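Local coordinates for nitrate regulatory protein (PDB 4AKK) that senses nitrate and nitrite and binds a terminator in the nasF operon leader RNA, so that transcription reads through, at residues L48-Q52 with S176-P180; W83-G88 with V145-A151; C130-L135 with R161-L166; P244-L248 with L299-D303; A373-L377 with A388-L392. All coordinates share one frame; numbering follows the deposited sequence.

In the fold
From the N terminus, helix 37-52 leads into contact 1, which closes the widest loop, back to the loop before helix 180-212. Contacts 2 and 3 are both nested inside that loop and cross each other: segment 130-135 falls between the two segments of contact 2, whose second segment precedes 161-166. Together they tie helices 56-85, 122-134, 138-147 and 152-167 of the NIT receptor. Contact 4 follows in series, joining helix 243-252 to helix 277-312. Contact 5 closes last, within the ANTAR domain, its centre about 49 Å from that of contact 1. No two contacts touch; the closest pair is contacts 2 and 3, whose nearest atoms are about 9 Å apart.

Contact 1: L48-Q52 with S176-P180; sequences LQKQQ and SIDDP
Gln52 reaches from the C-terminal turn of helix 37-52 to the backbone of Ser176, while Gln49, one turn earlier, lies against Asp178, so that a helix end is packed on the irregular loop ahead of helix 180-212, a loop that belongs to the helical NIT receptor. Gln52 can be followed outward. Its CB stands 3.9 Å from Asp178 OD2, and its CG is nearer still, 3.3 Å from the same oxygen. A bend at CB-CG (chi2 -46°) then turns the amide away from the carboxylate toward the loop backbone. CD lies 3.8 Å from Ser176 O, and NE2 closes on that oxygen at 2.6 Å, a short bond that is far from straight, with an N-H...O angle of 137°. The acceptor lies near the amide plane of Gln52, whereas the donor is tilted 22° from the carbonyl plane of Ser176. Gln59, on helix 56-85, also donates to Ser176 O, so two side-chain amides grip one carbonyl. Gln49 behaves differently: it is extended and runs past Asp178 in the opposite direction, the two CB atoms 4.1 Å apart. Ser122 of the second subunit packs on both Gln49 and Asp178, which places the contact at the interface with that subunit. Asp179 is the N-cap of helix 180-212, its OD2 accepting from Ile182 N. The other carboxylate oxygen faces Gln49 through a water: Gln49 NE2 donates to it over 3.1 Å, and the water donates onward to Asp179 OD1.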
# COMPACT_ATOMS: atom_id res chain seq x y z
N LEU A 48 1.92 25.84 -7.14
CA LEU A 48 0.75 25.21 -6.53
C LEU A 48 1.00 24.91 -5.06
O LEU A 48 0.14 25.15 -4.21
CB LEU A 48 0.37 23.93 -7.27
CG LEU A 48 -0.43 24.08 -8.56
CD1 LEU A 48 -0.34 22.82 -9.41
CD2 LEU A 48 -1.88 24.44 -8.24
N GLN A 49 2.19 24.40 -4.77
CA GLN A 49 2.56 24.09 -3.40
C GLN A 49 2.53 25.35 -2.53
O GLN A 49 2.02 25.33 -1.40
CB GLN A 49 3.93 23.44 -3.35
CG GLN A 49 4.49 23.31 -1.94
CD GLN A 49 5.64 22.33 -1.85
OE1 GLN A 49 5.73 21.44 -2.84
NE2 GLN A 49 6.43 22.36 -0.91
N LYS A 50 3.09 26.43 -3.06
CA LYS A 50 3.08 27.73 -2.38
C LYS A 50 1.66 28.13 -1.99
O LYS A 50 1.43 28.62 -0.89
CB LYS A 50 3.69 28.82 -3.26
CG LYS A 50 5.15 29.12 -2.98
CD LYS A 50 5.30 30.02 -1.76
CE LYS A 50 6.75 30.47 -1.55
NZ LYS A 50 7.18 31.50 -2.54
N GLN A 51 0.74 27.94 -2.93
CA GLN A 51 -0.66 28.27 -2.70
C GLN A 51 -1.26 27.41 -1.59
O GLN A 51 -2.04 27.88 -0.77
CB GLN A 51 -1.45 28.09 -4.00
CG GLN A 51 -2.95 28.31 -3.85
CD GLN A 51 -3.73 27.91 -5.09
OE1 GLN A 51 -3.15 27.65 -6.15
NE2 GLN A 51 -5.05 27.85 -4.97
N GLN A 52 -0.88 26.14 -1.57
CA GLN A 52 -1.35 25.20 -0.55
C GLN A 52 -0.93 25.57 0.87
O GLN A 52 -1.54 25.13 1.83
CB GLN A 52 -0.90 23.77 -0.88
CG GLN A 52 -1.82 23.04 -1.83
CD GLN A 52 -3.29 23.20 -1.44
OE1 GLN A 52 -3.99 24.08 -1.96
NE2 GLN A 52 -3.75 22.37 -0.51
N SER A 176 -4.47 16.64 -0.01
CA SER A 176 -4.44 18.05 -0.35
C SER A 176 -3.31 18.76 0.36
O SER A 176 -3.32 19.98 0.53
CB SER A 176 -5.78 18.71 -0.03
OG SER A 176 -6.72 18.46 -1.06
N ILE A 177 -2.32 17.97 0.79
CA ILE A 177 -1.13 18.51 1.42
C ILE A 177 0.10 18.23 0.55
O ILE A 177 0.54 17.08 0.44
CB ILE A 177 -0.91 17.94 2.83
CG1 ILE A 177 -2.10 18.30 3.72
CG2 ILE A 177 0.40 18.44 3.41
CD1 ILE A 177 -1.89 17.98 5.18
N ASP A 178 0.64 19.28 -0.06
CA ASP A 178 1.79 19.14 -0.95
C ASP A 178 3.13 19.13 -0.18
O ASP A 178 4.07 18.45 -0.58
CB ASP A 178 1.78 20.23 -2.02
CG ASP A 178 0.62 20.08 -3.00
OD1 ASP A 178 0.17 18.94 -3.23
OD2 ASP A 178 0.16 21.11 -3.56
N ASP A 179 3.20 19.85 0.93
CA ASP A 179 4.44 19.89 1.70
C ASP A 179 4.88 18.54 2.25
O ASP A 179 4.15 17.92 3.02
CB ASP A 179 4.36 20.87 2.86
CG ASP A 179 5.72 21.10 3.49
OD1 ASP A 179 6.43 22.00 3.01
OD2 ASP A 179 6.09 20.36 4.43
N PRO A 180 6.10 18.11 1.91
CA PRO A 180 6.65 16.82 2.34
C PRO A 180 6.79 16.69 3.86
O PRO A 180 6.47 15.63 4.40
CB PRO A 180 8.05 16.80 1.71
CG PRO A 180 8.06 17.87 0.69
CD PRO A 180 7.07 18.90 1.14
O HOH W 1 5.52 23.87 1.63

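Contact 2: W83-G88 with V145-A151; sequences WLCSGG and VRDREIA
Trp83 and Arg148 stand at about a right angle, the indole and guanidinium planes 89° apart, where the C-terminal ends of helices 56-85 and 138-147 of the NIT receptor meet. With CG swung opposite the backbone N (chi1 169°), the indole presents its nitrogen edge to the last turn of helix 138-147. Trp83 NE1 donates to Val145 O over 2.8 Å, nearly in the ring plane but from above the plane of the carbonyl. Arg148 N reaches Val145 O from the opposite face of that carbonyl. One face of the indole receives Gly88 CA, and Arg148 CG approaches NE1 obliquely at 3.5 Å. Bent at chi3, the arginine lays its guanidinium over the Gly87 peptide, with Gly87 O 3.3 Å above the guanidinium plane and over its centre. Water 2 accepts from Arg148 NH2 and donates to Leu84 O. Leu84 CD1, meanwhile, meets Ile150 CG2 at 4.1 Å. Both helices end in Schellman motifs, with positive phi at Gly87 and Arg148. Carbonyls at such ends run short of helical N-H donors; here a side-chain N-H and a water-bridged guanidinium supply additional ones.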
# COMPACT_ATOMS: atom_id res chain seq x y z
N TRP A 83 -19.26 1.02 33.70
CA TRP A 83 -20.66 1.15 34.06
C TRP A 83 -21.44 -0.11 33.69
O TRP A 83 -22.13 -0.67 34.54
CB TRP A 83 -21.25 2.38 33.37
CG TRP A 83 -22.71 2.48 33.44
CD1 TRP A 83 -23.60 2.29 32.43
CD2 TRP A 83 -23.49 2.81 34.60
NE1 TRP A 83 -24.88 2.47 32.87
CE2 TRP A 83 -24.85 2.79 34.20
CE3 TRP A 83 -23.18 3.11 35.93
CZ2 TRP A 83 -25.89 3.06 35.09
CZ3 TRP A 83 -24.22 3.38 36.81
CH2 TRP A 83 -25.56 3.35 36.39
N LEU A 84 -21.33 -0.57 32.44
CA LEU A 84 -22.11 -1.74 32.01
C LEU A 84 -21.63 -3.06 32.64
O LEU A 84 -22.45 -3.83 33.14
CB LEU A 84 -22.16 -1.84 30.47
CG LEU A 84 -22.89 -0.70 29.74
CD1 LEU A 84 -22.56 -0.69 28.24
CD2 LEU A 84 -24.42 -0.75 29.96
N CYS A 85 -20.32 -3.31 32.63
CA CYS A 85 -19.76 -4.54 33.20
C CYS A 85 -19.93 -4.65 34.72
O CYS A 85 -19.89 -5.74 35.28
CB CYS A 85 -18.26 -4.64 32.90
SG CYS A 85 -17.78 -4.90 31.16
N SER A 86 -20.09 -3.51 35.39
CA SER A 86 -20.31 -3.50 36.84
C SER A 86 -21.80 -3.47 37.18
O SER A 86 -22.18 -3.26 38.33
CB SER A 86 -19.62 -2.30 37.49
OG SER A 86 -20.37 -1.12 37.27
N GLY A 87 -22.64 -3.66 36.17
CA GLY A 87 -24.08 -3.67 36.37
C GLY A 87 -24.64 -2.38 36.95
O GLY A 87 -25.54 -2.42 37.79
N GLY A 88 -24.12 -1.24 36.50
CA GLY A 88 -24.61 0.04 36.98
C GLY A 88 -24.17 0.37 38.41
O GLY A 88 -24.89 1.03 39.15
N VAL A 145 -26.93 3.14 27.15
CA VAL A 145 -25.87 2.90 28.12
C VAL A 145 -26.40 3.18 29.53
O VAL A 145 -26.26 2.34 30.43
CB VAL A 145 -24.60 3.74 27.83
CG1 VAL A 145 -23.68 3.76 29.05
CG2 VAL A 145 -23.86 3.19 26.61
N ARG A 146 -27.03 4.34 29.72
CA ARG A 146 -27.61 4.67 31.03
C ARG A 146 -28.60 3.62 31.51
O ARG A 146 -28.50 3.12 32.63
CB ARG A 146 -28.32 6.02 31.01
CG ARG A 146 -27.46 7.15 30.51
CD ARG A 146 -28.09 8.48 30.82
NE ARG A 146 -27.78 9.45 29.78
CZ ARG A 146 -28.64 9.81 28.83
NH1 ARG A 146 -29.87 9.30 28.83
NH2 ARG A 146 -28.28 10.69 27.91
N ASP A 147 -29.56 3.30 30.65
CA ASP A 147 -30.61 2.34 30.98
C ASP A 147 -30.06 0.92 31.00
O ASP A 147 -30.76 -0.02 31.33
CB ASP A 147 -31.76 2.44 29.97
CG ASP A 147 -32.32 3.85 29.87
OD1 ASP A 147 -32.03 4.65 30.77
OD2 ASP A 147 -33.03 4.15 28.89
N ARG A 148 -28.78 0.78 30.65
CA ARG A 148 -28.16 -0.53 30.58
C ARG A 148 -28.97 -1.49 29.69
O ARG A 148 -29.07 -2.69 29.96
CB ARG A 148 -27.97 -1.10 31.98
CG ARG A 148 -27.30 -0.09 32.95
CD ARG A 148 -27.27 -0.58 34.40
NE ARG A 148 -26.77 -1.95 34.46
CZ ARG A 148 -27.38 -2.96 35.06
NH1 ARG A 148 -28.53 -2.77 35.70
NH2 ARG A 148 -26.83 -4.17 35.02
N GLU A 149 -29.54 -0.94 28.61
CA GLU A 149 -30.30 -1.73 27.64
C GLU A 149 -29.44 -2.04 26.42
O GLU A 149 -29.92 -2.01 25.28
CB GLU A 149 -31.58 -1.00 27.24
CG GLU A 149 -32.59 -0.91 28.39
CD GLU A 149 -33.88 -0.19 28.01
OE1 GLU A 149 -34.03 0.20 26.83
OE2 GLU A 149 -34.73 -0.01 28.90
N ILE A 150 -28.17 -2.32 26.67
CA ILE A 150 -27.23 -2.66 25.61
C ILE A 150 -26.09 -3.39 26.29
O ILE A 150 -25.82 -3.15 27.46
CB ILE A 150 -26.71 -1.40 24.89
CG1 ILE A 150 -25.83 -1.78 23.70
CG2 ILE A 150 -25.95 -0.47 25.86
CD1 ILE A 150 -25.41 -0.57 22.84
N ALA A 151 -25.44 -4.31 25.58
CA ALA A 151 -24.32 -5.04 26.18
C ALA A 151 -23.02 -4.24 26.05
O ALA A 151 -22.88 -3.42 25.15
CB ALA A 151 -24.17 -6.40 25.54
O HOH W 2 -25.01 -3.84 32.55

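Contact 3: C130-L135 with R161-L166; sequences CAVWYL and RIIRHL
Tyr134 and His165 turn their rings nearly parallel, planes 11° apart, but displaced along those planes, with little of one ring above the other at a centroid separation of 4.7 Å. Over one face of the tyrosine, toward its rim, runs Arg161; its opposite face is covered by Trp133 CD1. Arg161 bends at chi3, which carries NE to 3.3 Å from Tyr134 CE1. On the histidine ring, Cys130 SG sits over a face, 3.8 Å from the centroid and 24° off the normal. Water 4 lies at the histidine edge, in plane, and hydrogen-bonds both Tyr134 OH and His165 NE2. Deeper in, Ala131 CB abuts His165 O at 3.6 Å, where the CA atoms of Ala131 and His165 come within 4.8 Å. Water 3 donates to both Ala131 O and Ile162 O. Leu135 CD2 packs on Ile162 CG2 at 3.6 Å, while Phe109 of helix 92-117 closes over Leu135 and Leu166. Ile331 and Ala332 of the second subunit pack on Cys130 and His165. With segment axes 8.5 Å apart and 155° between directions, this is a close antiparallel helix pair in the helical bundle of the NIT receptor.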
# COMPACT_ATOMS: atom_id res chain seq x y z
N CYS A 130 -19.29 10.67 6.18
CA CYS A 130 -19.40 9.39 6.88
C CYS A 130 -19.26 9.59 8.39
O CYS A 130 -20.11 9.14 9.16
CB CYS A 130 -18.32 8.44 6.37
SG CYS A 130 -18.58 6.69 6.71
N ALA A 131 -18.19 10.26 8.80
CA ALA A 131 -17.95 10.55 10.22
C ALA A 131 -19.07 11.37 10.85
O ALA A 131 -19.54 11.07 11.94
CB ALA A 131 -16.60 11.26 10.39
N VAL A 132 -19.53 12.40 10.14
CA VAL A 132 -20.62 13.24 10.64
C VAL A 132 -21.98 12.52 10.64
O VAL A 132 -22.89 12.91 11.38
CB VAL A 132 -20.70 14.56 9.83
CG1 VAL A 132 -22.02 15.26 10.08
CG2 VAL A 132 -19.53 15.46 10.20
N TRP A 133 -22.11 11.48 9.82
CA TRP A 133 -23.36 10.71 9.77
C TRP A 133 -23.61 9.95 11.07
O TRP A 133 -24.75 9.89 11.54
CB TRP A 133 -23.32 9.74 8.58
CG TRP A 133 -24.46 8.76 8.54
CD1 TRP A 133 -24.60 7.63 9.30
CD2 TRP A 133 -25.61 8.81 7.69
NE1 TRP A 133 -25.77 6.99 8.98
CE2 TRP A 133 -26.40 7.69 7.99
CE3 TRP A 133 -26.04 9.70 6.70
CZ2 TRP A 133 -27.61 7.43 7.33
CZ3 TRP A 133 -27.23 9.44 6.05
CH2 TRP A 133 -28.00 8.31 6.37
N TYR A 134 -22.56 9.41 11.65
CA TYR A 134 -22.68 8.63 12.89
C TYR A 134 -22.73 9.47 14.16
O TYR A 134 -23.24 9.01 15.17
CB TYR A 134 -21.52 7.64 13.01
CG TYR A 134 -21.62 6.48 12.05
CD1 TYR A 134 -22.39 5.37 12.36
CD2 TYR A 134 -20.96 6.51 10.84
CE1 TYR A 134 -22.50 4.31 11.48
CE2 TYR A 134 -21.06 5.45 9.96
CZ TYR A 134 -21.82 4.36 10.28
OH TYR A 134 -21.91 3.31 9.39
N LEU A 135 -22.18 10.68 14.12
CA LEU A 135 -22.09 11.49 15.33
C LEU A 135 -23.43 11.71 16.06
O LEU A 135 -23.48 11.61 17.28
CB LEU A 135 -21.38 12.82 15.05
CG LEU A 135 -19.88 12.65 14.85
CD1 LEU A 135 -19.20 13.97 14.50
CD2 LEU A 135 -19.23 12.02 16.07
N ARG A 161 -16.81 2.44 16.26
CA ARG A 161 -17.18 2.76 14.88
C ARG A 161 -17.18 4.27 14.61
O ARG A 161 -16.69 4.72 13.58
CB ARG A 161 -18.54 2.16 14.53
CG ARG A 161 -19.09 2.66 13.21
CD ARG A 161 -20.37 1.95 12.82
NE ARG A 161 -21.46 2.23 13.76
CZ ARG A 161 -22.70 1.80 13.61
NH1 ARG A 161 -23.03 1.07 12.55
NH2 ARG A 161 -23.62 2.09 14.52
N ILE A 162 -17.72 5.05 15.55
CA ILE A 162 -17.66 6.50 15.44
C ILE A 162 -16.20 6.96 15.38
O ILE A 162 -15.82 7.79 14.55
CB ILE A 162 -18.35 7.17 16.63
CG1 ILE A 162 -19.86 6.91 16.58
CG2 ILE A 162 -18.07 8.68 16.63
CD1 ILE A 162 -20.61 7.38 17.80
N ILE A 163 -15.39 6.38 16.25
CA ILE A 163 -13.97 6.69 16.31
C ILE A 163 -13.21 6.38 15.02
O ILE A 163 -12.38 7.17 14.56
CB ILE A 163 -13.30 5.97 17.52
CG1 ILE A 163 -13.76 6.64 18.83
CG2 ILE A 163 -11.78 6.02 17.39
CD1 ILE A 163 -13.48 5.83 20.11
N ARG A 164 -13.50 5.22 14.43
CA ARG A 164 -12.80 4.81 13.21
C ARG A 164 -13.06 5.73 12.01
O ARG A 164 -12.15 6.02 11.23
CB ARG A 164 -13.19 3.37 12.86
CG ARG A 164 -12.71 2.92 11.47
CD ARG A 164 -12.89 1.42 11.30
NE ARG A 164 -14.25 1.01 11.63
CZ ARG A 164 -15.24 0.93 10.75
NH1 ARG A 164 -15.01 1.22 9.47
NH2 ARG A 164 -16.44 0.55 11.14
N HIS A 165 -14.30 6.17 11.85
CA HIS A 165 -14.63 7.10 10.77
C HIS A 165 -14.03 8.49 10.99
O HIS A 165 -13.72 9.18 10.03
CB HIS A 165 -16.14 7.19 10.58
CG HIS A 165 -16.74 5.91 10.09
ND1 HIS A 165 -16.43 5.14 9.02
CD2 HIS A 165 -17.76 5.26 10.75
CE1 HIS A 165 -17.27 4.06 9.05
NE2 HIS A 165 -18.07 4.16 10.10
N LEU A 166 -13.86 8.88 12.24
CA LEU A 166 -13.23 10.15 12.55
C LEU A 166 -11.77 10.07 12.17
O LEU A 166 -11.24 10.96 11.51
CB LEU A 166 -13.38 10.50 14.03
CG LEU A 166 -14.76 11.01 14.42
CD1 LEU A 166 -14.91 11.06 15.93
CD2 LEU A 166 -15.01 12.38 13.78
O HOH W 3 -18.05 8.84 12.92
O HOH W 4 -19.71 1.72 9.34

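Contact 4: P244-L248 with L299-D303; sequences PQTAL and LLIVD
Gln245 extends from helix 243-252 to Asp303 on helix 277-312, making the direct hydrogen bond between the two segments of a near-antiparallel helix pair in the NIT helical region. The two segment axes stay 11.2 Å apart at closest, with 166° between their directions, a spacing that long side chains must bridge. In the first shell, Gln245 NE2 donates to Asp303 OD2 over 3.0 Å with an N-H...O angle of 151°. Asp303 OD2 accepts on its anti lone pair, the one turned away from the other carboxylate oxygen, and lies tilted 20° from the amide plane. The two side chains arrive from opposite directions. Against the flank of the glutamine lies one methyl of Leu300: CD2 is 3.4 Å from Gln245 CD and also touches its CB and CG, giving the extended chain an apolar wall. Leu248 and Leu299 face each other as well, but their closest approach is modelled too short and is doubtful.

Further out, the amide is fixed at its other end, since Gln245 OE1 accepts from Gln242 N, just ahead of helix 243-252. Arg185 of helix 180-212 touches both Gln245 and Asp303, and Leu189 and Phe192 of that helix back Leu300. The buried amide nitrogen has a second acceptor: water 5 receives a hydrogen from Gln245 NE2 over 3.1 Å and donates to Leu300 O at 2.8 Å.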
# COMPACT_ATOMS: atom_id res chain seq x y z
N PRO A 244 13.14 14.27 18.76
CA PRO A 244 12.62 14.67 20.07
C PRO A 244 11.26 14.02 20.36
O PRO A 244 10.90 13.87 21.52
CB PRO A 244 12.47 16.19 19.95
CG PRO A 244 13.25 16.58 18.73
CD PRO A 244 13.22 15.40 17.82
N GLN A 245 10.53 13.64 19.31
CA GLN A 245 9.21 13.04 19.51
C GLN A 245 9.32 11.56 19.87
O GLN A 245 8.62 11.08 20.76
CB GLN A 245 8.34 13.25 18.27
CG GLN A 245 7.88 14.69 18.11
CD GLN A 245 7.30 14.96 16.74
OE1 GLN A 245 7.59 14.24 15.78
NE2 GLN A 245 6.48 16.00 16.63
N THR A 246 10.22 10.84 19.21
CA THR A 246 10.46 9.45 19.55
C THR A 246 11.13 9.34 20.92
O THR A 246 10.91 8.38 21.66
CB THR A 246 11.31 8.74 18.47
OG1 THR A 246 12.61 9.34 18.40
CG2 THR A 246 10.64 8.86 17.11
N ALA A 247 11.94 10.34 21.25
CA ALA A 247 12.57 10.41 22.56
C ALA A 247 11.52 10.51 23.66
O ALA A 247 11.50 9.71 24.60
CB ALA A 247 13.52 11.60 22.63
N LEU A 248 10.63 11.49 23.53
CA LEU A 248 9.57 11.69 24.51
C LEU A 248 8.74 10.42 24.70
O LEU A 248 8.34 10.08 25.81
CB LEU A 248 8.66 12.84 24.10
CG LEU A 248 7.51 13.07 25.07
CD1 LEU A 248 8.06 13.60 26.39
CD2 LEU A 248 6.48 14.03 24.50
N LEU A 299 1.74 16.59 22.11
CA LEU A 299 2.99 17.21 21.68
C LEU A 299 3.09 17.18 20.16
O LEU A 299 3.52 18.14 19.52
CB LEU A 299 4.20 16.50 22.29
CG LEU A 299 5.53 16.86 21.60
CD1 LEU A 299 5.96 18.30 21.90
CD2 LEU A 299 6.65 15.89 21.96
N LEU A 300 2.67 16.06 19.58
CA LEU A 300 2.78 15.91 18.13
C LEU A 300 1.96 17.00 17.45
O LEU A 300 2.39 17.59 16.47
CB LEU A 300 2.31 14.53 17.68
CG LEU A 300 3.02 13.32 18.29
CD1 LEU A 300 2.43 12.02 17.71
CD2 LEU A 300 4.53 13.41 18.04
N ILE A 301 0.77 17.25 18.00
CA ILE A 301 -0.14 18.26 17.48
C ILE A 301 0.44 19.68 17.60
O ILE A 301 0.41 20.46 16.64
CB ILE A 301 -1.49 18.16 18.19
CG1 ILE A 301 -2.23 16.90 17.69
CG2 ILE A 301 -2.31 19.42 17.98
CD1 ILE A 301 -3.29 16.40 18.64
N VAL A 302 0.98 20.00 18.77
CA VAL A 302 1.66 21.27 18.97
C VAL A 302 2.79 21.45 17.96
O VAL A 302 2.87 22.48 17.29
CB VAL A 302 2.24 21.38 20.40
CG1 VAL A 302 3.19 22.58 20.52
CG2 VAL A 302 1.11 21.50 21.40
N ASP A 303 3.63 20.42 17.82
CA ASP A 303 4.74 20.47 16.87
C ASP A 303 4.27 20.62 15.43
O ASP A 303 4.88 21.35 14.64
CB ASP A 303 5.63 19.24 16.99
CG ASP A 303 6.41 19.22 18.29
OD1 ASP A 303 6.67 20.31 18.83
OD2 ASP A 303 6.75 18.11 18.77
O HOH W 5 4.32 16.83 14.56

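Contact 5: A373-L377 with A388-L392; sequences AKSVL and AWQAL
Lys374 and Ala388 bring their CA atoms within 5.3 Å where helices 360-380 and 385-399 meet, a steep crossing with 113° between the directions of the two segments and axes 9.2 Å apart. Small side chains permit this approach: Ala388 CB rests 3.9 Å from Lys374 O, and Ala391 also points toward the first helix. Leu392 reaches across with its two methyls divided between partners. CD1 sits over the start of the lysine chain, 3.6 Å from Lys374 CG, the two side chains crossing at about a right angle; CD2 meets Leu377 CD1 at 3.8 Å. Leu377 CD1 also lies 3.7 Å from Ala388 O and touches Ala391 CB. Ala373 completes the patch, its CB within 4.1 Å of Leu392 CD1.

Lys374 is the mixed element. Its CG and CD carry the apolar contact, CD lying 4.1 Å from Trp389 CD1, near the plane of the indole, and a bend at chi3 (48°) takes the end of the chain onward. The ammonium forms salt bridges with Glu371 and Glu385, and Trp389 NE1 donates to Gln221 of helix 217-240. Ala407 and Ile406 of helix 403-412 add to the same core. The chemistry implies an apolar joint between two helices of the ANTAR domain, the RNA-binding effector, with the buried lysine's charge probably balanced by two carboxylates.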
# COMPACT_ATOMS: atom_id res chain seq x y z
N ALA A 373 -2.64 -23.08 9.29
CA ALA A 373 -1.31 -23.12 9.89
C ALA A 373 -1.27 -24.00 11.14
O ALA A 373 -0.30 -24.73 11.37
CB ALA A 373 -0.80 -21.73 10.20
N LYS A 374 -2.32 -23.94 11.95
CA LYS A 374 -2.42 -24.80 13.13
C LYS A 374 -2.37 -26.28 12.74
O LYS A 374 -1.63 -27.06 13.32
CB LYS A 374 -3.68 -24.50 13.93
CG LYS A 374 -3.54 -23.33 14.90
CD LYS A 374 -4.91 -22.83 15.37
CE LYS A 374 -5.80 -23.98 15.84
NZ LYS A 374 -7.17 -23.52 16.22
N SER A 375 -3.17 -26.64 11.74
CA SER A 375 -3.19 -28.02 11.25
C SER A 375 -1.80 -28.46 10.80
O SER A 375 -1.41 -29.60 11.04
CB SER A 375 -4.18 -28.17 10.10
OG SER A 375 -5.44 -27.63 10.48
N VAL A 376 -1.06 -27.57 10.14
CA VAL A 376 0.28 -27.90 9.69
C VAL A 376 1.16 -28.29 10.87
O VAL A 376 1.90 -29.27 10.80
CB VAL A 376 0.94 -26.74 8.91
CG1 VAL A 376 2.45 -26.97 8.79
CG2 VAL A 376 0.30 -26.59 7.53
N LEU A 377 1.09 -27.51 11.94
CA LEU A 377 1.85 -27.81 13.16
C LEU A 377 1.33 -29.08 13.84
O LEU A 377 2.10 -29.85 14.40
CB LEU A 377 1.79 -26.62 14.13
CG LEU A 377 2.39 -25.31 13.61
CD1 LEU A 377 2.16 -24.17 14.57
CD2 LEU A 377 3.87 -25.48 13.33
N ALA A 388 -0.47 -25.57 19.29
CA ALA A 388 -0.29 -25.04 17.94
C ALA A 388 -0.58 -23.54 17.90
O ALA A 388 0.20 -22.75 17.36
CB ALA A 388 -1.20 -25.78 16.97
N TRP A 389 -1.71 -23.15 18.48
CA TRP A 389 -2.11 -21.75 18.51
C TRP A 389 -1.09 -20.93 19.29
O TRP A 389 -0.68 -19.85 18.86
CB TRP A 389 -3.51 -21.59 19.10
CG TRP A 389 -4.04 -20.19 19.01
CD1 TRP A 389 -4.74 -19.64 17.96
CD2 TRP A 389 -3.90 -19.16 19.99
NE1 TRP A 389 -5.04 -18.32 18.24
CE2 TRP A 389 -4.54 -18.00 19.48
CE3 TRP A 389 -3.30 -19.10 21.26
CZ2 TRP A 389 -4.59 -16.80 20.19
CZ3 TRP A 389 -3.36 -17.90 21.97
CH2 TRP A 389 -4.00 -16.77 21.43
N GLN A 390 -0.67 -21.44 20.44
CA GLN A 390 0.30 -20.73 21.26
C GLN A 390 1.61 -20.53 20.51
O GLN A 390 2.21 -19.46 20.58
CB GLN A 390 0.54 -21.47 22.58
CG GLN A 390 -0.66 -21.47 23.52
CD GLN A 390 -0.93 -20.11 24.17
OE1 GLN A 390 0.06 -19.23 24.17
NE2 GLN A 390 -2.03 -19.87 24.68
N ALA A 391 2.03 -21.55 19.76
CA ALA A 391 3.27 -21.45 18.97
C ALA A 391 3.21 -20.30 17.97
O ALA A 391 4.15 -19.53 17.84
CB ALA A 391 3.55 -22.76 18.26
N LEU A 392 2.08 -20.20 17.27
CA LEU A 392 1.88 -19.14 16.29
C LEU A 392 1.90 -17.74 16.94
O LEU A 392 2.55 -16.82 16.44
CB LEU A 392 0.56 -19.38 15.53
CG LEU A 392 0.52 -20.66 14.68
CD1 LEU A 392 -0.89 -20.98 14.19
CD2 LEU A 392 1.46 -20.58 13.50